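Local coordinates for endonuclease PI-MtuI (Mycobacterium tuberculosis, PDB 2IMZ), which probably excises itself from its host RecA precursor by protein splicing, joining the flanking sequences, this construct being the splicing domain of the intein, at residues 58-61 and 65-68; 80-85 and 89-94. The protein carries 1 engineered substitution. All blocks are in the same frame, centred on the assembly; numbering follows the deposited sequence.

Interaction 1: residues 58-61 and 65-68; sequences GLRI and AILW. Engineered in segment 65-68: Leu67 (natural residue Val).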
loop_
_atom_site.group_PDB
_atom_site.type_symbol
_atom_site.label_atom_id
_atom_site.label_comp_id
_atom_site.label_asym_id
_atom_site.label_seq_id
_atom_site.Cartn_x
_atom_site.Cartn_y
_atom_site.Cartn_z
ATOM N N GLY A 58 2.079 -16.255 10.509
ATOM C CA GLY A 58 2.891 -16.901 9.494
ATOM C C GLY A 58 2.151 -17.790 8.519
ATOM O O GLY A 58 1.206 -18.497 8.880
ATOM N N LEU A 59 2.593 -17.754 7.267
ATOM C CA LEU A 59 1.993 -18.563 6.219
ATOM C C LEU A 59 3.088 -19.351 5.521
ATOM O O LEU A 59 3.906 -18.771 4.803
ATOM C CB LEU A 59 1.279 -17.667 5.199
ATOM C CG LEU A 59 0.203 -16.721 5.748
ATOM C CD1 LEU A 59 -0.329 -15.842 4.623
ATOM C CD2 LEU A 59 -0.925 -17.529 6.375
ATOM N N ARG A 60 3.132 -20.663 5.750
ATOM C CA ARG A 60 4.131 -21.488 5.082
ATOM C C ARG A 60 3.522 -21.850 3.741
ATOM O O ARG A 60 2.446 -22.442 3.670
ATOM C CB ARG A 60 4.454 -22.758 5.878
ATOM C CG ARG A 60 5.623 -23.538 5.275
ATOM C CD ARG A 60 6.211 -24.535 6.268
ATOM N NE ARG A 60 5.231 -25.533 6.687
ATOM C CZ ARG A 60 4.858 -26.578 5.956
ATOM N NH1 ARG A 60 5.384 -26.780 4.755
ATOM N NH2 ARG A 60 3.948 -27.422 6.427
ATOM N N ILE A 61 4.224 -21.480 2.677
ATOM C CA ILE A 61 3.763 -21.703 1.316
ATOM C C ILE A 61 4.305 -23.013 0.763
ATOM O O ILE A 61 5.353 -23.484 1.203
ATOM C CB ILE A 61 4.238 -20.538 0.417
ATOM C CG1 ILE A 61 3.938 -19.202 1.109
ATOM C CG2 ILE A 61 3.580 -20.616 -0.956
ATOM C CD1 ILE A 61 2.478 -18.988 1.487
ATOM N N ALA A 65 8.734 -21.737 1.737
ATOM C CA ALA A 65 8.938 -20.370 2.217
ATOM C C ALA A 65 7.878 -20.036 3.259
ATOM O O ALA A 65 6.772 -20.563 3.215
ATOM C CB ALA A 65 8.863 -19.384 1.055
ATOM N N ILE A 66 8.222 -19.175 4.213
ATOM C CA ILE A 66 7.260 -18.781 5.233
ATOM C C ILE A 66 7.157 -17.270 5.289
ATOM O O ILE A 66 8.120 -16.579 5.611
ATOM C CB ILE A 66 7.642 -19.285 6.642
ATOM C CG1 ILE A 66 7.645 -20.815 6.677
ATOM C CG2 ILE A 66 6.634 -18.754 7.665
ATOM C CD1 ILE A 66 7.974 -21.400 8.048
ATOM N N LEU A 67 5.979 -16.763 4.966
ATOM C CA LEU A 67 5.745 -15.330 4.988
ATOM C C LEU A 67 5.215 -14.918 6.359
ATOM O O LEU A 67 4.153 -15.372 6.780
ATOM C CB LEU A 67 4.727 -14.953 3.912
ATOM C CG LEU A 67 4.326 -13.477 3.837
ATOM C CD1 LEU A 67 5.523 -12.627 3.419
ATOM C CD2 LEU A 67 3.190 -13.316 2.853
ATOM N N TRP A 68 5.972 -14.076 7.056
ATOM C CA TRP A 68 5.556 -13.567 8.361
ATOM C C TRP A 68 5.128 -12.121 8.135
ATOM O O TRP A 68 5.943 -11.274 7.768
ATOM C CB TRP A 68 6.709 -13.605 9.367
ATOM C CG TRP A 68 7.059 -14.986 9.848
ATOM C CD1 TRP A 68 8.097 -15.765 9.429
ATOM C CD2 TRP A 68 6.373 -15.738 10.852
ATOM N NE1 TRP A 68 8.102 -16.960 10.115
ATOM C CE2 TRP A 68 7.053 -16.968 10.995
ATOM C CE3 TRP A 68 5.246 -15.492 11.649
ATOM C CZ2 TRP A 68 6.643 -17.951 11.905
ATOM C CZ3 TRP A 68 4.839 -16.471 12.552
ATOM C CH2 TRP A 68 5.538 -17.684 12.671
#
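Leu59 and Leu67 face each other as the hydrogen-bonded pair of an antiparallel beta hairpin, strand 54-61 turning back into strand 66-69 within the all-beta intein (Hint) fold. Leu59 N donates to Leu67 O at 2.9 Å, and Leu67 N returns the bond to Leu59 O. Nearer the turn, Ile61 N reaches Ala65 O at 2.8 Å. The same three carbonyl oxygens also receive CA-H...O contacts: Leu67 O from Gly58 CA, Leu59 O from Ile66 CA and Ala65 O from Arg60 CA.

Apolar packing divides between the two faces of the hairpin. Leu59 and the engineered Leu67 (valine in the natural sequence) share one face, where Leu67 meets Val166 of strand 164-166 and Leu59 meets Val140 of strand 134-153. On the other, the aliphatic part of Arg60 crosses Ile66, CG to CG1 at 3.7 Å. With CG anti to the backbone N (chi1 -173°) and a bend at chi3, the Arg60 chain then leads away to a salt bridge between its NE and Glu139.

The aromatic contact belongs to Trp68, which also makes a cation-pi interaction with Arg144. One face of its indole takes in Ile66 CG2 near the rim and, in a CH-pi contact, Gly58 CA, 3.8 Å from the centroid of the six-membered ring.

Interaction 2: residues 80-85 and 89-94; sequences GWRAAG and KGDRVA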
loop_
_atom_site.group_PDB
_atom_site.type_symbol
_atom_site.label_atom_id
_atom_site.label_comp_id
_atom_site.label_asym_id
_atom_site.label_seq_id
_atom_site.Cartn_x
_atom_site.Cartn_y
_atom_site.Cartn_z
ATOM N N GLY A 80 -8.038 -11.351 -5.985
ATOM C CA GLY A 80 -7.662 -9.991 -5.644
ATOM C C GLY A 80 -6.902 -9.934 -4.335
ATOM O O GLY A 80 -6.385 -10.950 -3.865
ATOM N N TRP A 81 -6.841 -8.747 -3.738
ATOM C CA TRP A 81 -6.133 -8.563 -2.477
ATOM C C TRP A 81 -6.909 -9.089 -1.279
ATOM O O TRP A 81 -8.113 -8.860 -1.144
ATOM C CB TRP A 81 -5.808 -7.080 -2.271
ATOM C CG TRP A 81 -4.931 -6.532 -3.343
ATOM C CD1 TRP A 81 -5.311 -5.767 -4.407
ATOM C CD2 TRP A 81 -3.528 -6.766 -3.498
ATOM N NE1 TRP A 81 -4.231 -5.512 -5.218
ATOM C CE2 TRP A 81 -3.123 -6.114 -4.682
ATOM C CE3 TRP A 81 -2.573 -7.468 -2.749
ATOM C CZ2 TRP A 81 -1.800 -6.142 -5.141
ATOM C CZ3 TRP A 81 -1.257 -7.498 -3.203
ATOM C CH2 TRP A 81 -0.885 -6.836 -4.390
ATOM N N ARG A 82 -6.206 -9.808 -0.408
ATOM C CA ARG A 82 -6.804 -10.365 0.793
ATOM C C ARG A 82 -5.851 -10.163 1.958
ATOM O O ARG A 82 -4.634 -10.266 1.797
ATOM C CB ARG A 82 -7.081 -11.861 0.611
ATOM C CG ARG A 82 -8.063 -12.181 -0.501
ATOM C CD ARG A 82 -8.340 -13.671 -0.563
ATOM N NE ARG A 82 -8.931 -14.150 0.680
ATOM C CZ ARG A 82 -9.122 -15.431 0.974
ATOM N NH1 ARG A 82 -8.768 -16.374 0.110
ATOM N NH2 ARG A 82 -9.664 -15.769 2.135
ATOM N N ALA A 83 -6.406 -9.869 3.128
ATOM C CA ALA A 83 -5.598 -9.667 4.322
ATOM C C ALA A 83 -4.964 -11.001 4.710
ATOM O O ALA A 83 -5.635 -12.032 4.747
ATOM C CB ALA A 83 -6.466 -9.142 5.459
ATOM N N ALA A 84 -3.668 -10.980 4.999
ATOM C CA ALA A 84 -2.954 -12.198 5.360
ATOM C C ALA A 84 -3.670 -12.978 6.460
ATOM O O ALA A 84 -3.757 -14.203 6.400
ATOM C CB ALA A 84 -1.537 -11.855 5.799
ATOM N N GLY A 85 -4.189 -12.259 7.450
ATOM C CA GLY A 85 -4.873 -12.895 8.565
ATOM C C GLY A 85 -6.153 -13.637 8.227
ATOM O O GLY A 85 -6.692 -14.358 9.071
ATOM N N LYS A 89 -5.211 -22.573 5.326
ATOM C CA LYS A 89 -4.531 -23.679 4.683
ATOM C C LYS A 89 -5.319 -24.074 3.439
ATOM O O LYS A 89 -6.544 -24.212 3.487
ATOM C CB LYS A 89 -4.444 -24.853 5.654
ATOM C CG LYS A 89 -3.858 -26.109 5.065
ATOM C CD LYS A 89 -3.743 -27.175 6.134
ATOM C CE LYS A 89 -3.190 -28.462 5.569
ATOM N NZ LYS A 89 -2.929 -29.433 6.661
ATOM N N GLY A 90 -4.619 -24.237 2.322
ATOM C CA GLY A 90 -5.282 -24.607 1.085
ATOM C C GLY A 90 -5.565 -23.447 0.148
ATOM O O GLY A 90 -5.740 -23.649 -1.054
ATOM N N ASP A 91 -5.632 -22.232 0.685
ATOM C CA ASP A 91 -5.880 -21.067 -0.155
ATOM C C ASP A 91 -4.670 -20.859 -1.049
ATOM O O ASP A 91 -3.542 -21.141 -0.644
ATOM C CB ASP A 91 -6.101 -19.813 0.693
ATOM C CG ASP A 91 -7.441 -19.810 1.397
ATOM O OD1 ASP A 91 -8.361 -20.515 0.927
ATOM O OD2 ASP A 91 -7.577 -19.088 2.406
ATOM N N ARG A 92 -4.901 -20.365 -2.260
ATOM C CA ARG A 92 -3.807 -20.126 -3.185
ATOM C C ARG A 92 -3.377 -18.663 -3.174
ATOM O O ARG A 92 -4.202 -17.755 -3.009
ATOM C CB ARG A 92 -4.206 -20.547 -4.606
ATOM C CG ARG A 92 -4.451 -22.048 -4.748
ATOM C CD ARG A 92 -4.725 -22.460 -6.192
ATOM N NE ARG A 92 -6.012 -21.983 -6.691
ATOM C CZ ARG A 92 -7.195 -22.422 -6.268
ATOM N NH1 ARG A 92 -7.269 -23.353 -5.327
ATOM N NH2 ARG A 92 -8.310 -21.935 -6.794
ATOM N N VAL A 93 -2.076 -18.445 -3.317
ATOM C CA VAL A 93 -1.524 -17.097 -3.350
ATOM C C VAL A 93 -0.635 -16.987 -4.576
ATOM O O VAL A 93 -0.140 -17.992 -5.082
ATOM C CB VAL A 93 -0.694 -16.769 -2.076
ATOM C CG1 VAL A 93 -1.597 -16.808 -0.846
ATOM C CG2 VAL A 93 0.465 -17.742 -1.924
ATOM N N ALA A 94 -0.448 -15.766 -5.065
ATOM C CA ALA A 94 0.385 -15.538 -6.243
ATOM C C ALA A 94 1.857 -15.787 -5.931
ATOM O O ALA A 94 2.414 -15.184 -5.012
ATOM C CB ALA A 94 0.191 -14.110 -6.747
HETATM O O HOH W 1 -7.061 -17.467 -2.233
HETATM O O HOH W 2 -9.621 -18.183 3.693
#
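The guanidinium of Arg82 and the carboxylate of Asp91 are turned 57° against each other, and OD2 approaches the guanidinium obliquely. Water 1 lies in the guanidinium plane at its edge, accepting a weak hydrogen bond from NH1. Direct charge pairing is loose: Arg82 NH1 and Asp91 OD2 stand 3.7 Å apart, a long salt bridge without a hydrogen bond. Water 2 bridges the pair with shorter individual bonds, taking one from Arg82 NH2 at 2.9 Å and giving one to Asp91 OD2 at 2.6 Å. Arg82 gets there through a bend at chi3 (61°), which turns its otherwise extended chain.

The contact lies at the surface of the Hint fold, where strand 80-83, paired with strand 74-77 in a two-stranded antiparallel sheet, faces the loop leading into strand 92-94. The two backbones are well separated, their nearest CA atoms, those of Arg82 and Val93, being 9.5 Å apart, so that the segments meet through the side chains of Arg82 and Asp91 and through water. Asp91 OD2 also accepts a hydrogen bond from Arg88 N, which helps to fix the carboxylate within its own loop and probably offsets some of its charge. Beyond NH1, water 1 donates to the backbone carbonyl Arg92 O at 3.0 Å.

From the N terminus, strand 54-61 comes first, and interaction 1 closes the short turn 62-64 that returns the chain along strand 66-69. The chain then runs through strand 74-77 into strand 80-83, and interaction 2, through Arg82 and Asp91, closes the loop 83-90 ahead of strand 92-94. The two closures follow in series, neither enclosing nor crossing the other. In space they adjoin, their centres about 11 Å apart, with Ile61 CD1 4.2 Å from Val93 CG2 and Leu59 CD1 packing on Ala84 O. Strand 134-153 pairs with both 54-61 and 92-94, so the hairpin and the later strand share one sheet, while interaction 2 ties in the small sheet of 74-77 and 80-83.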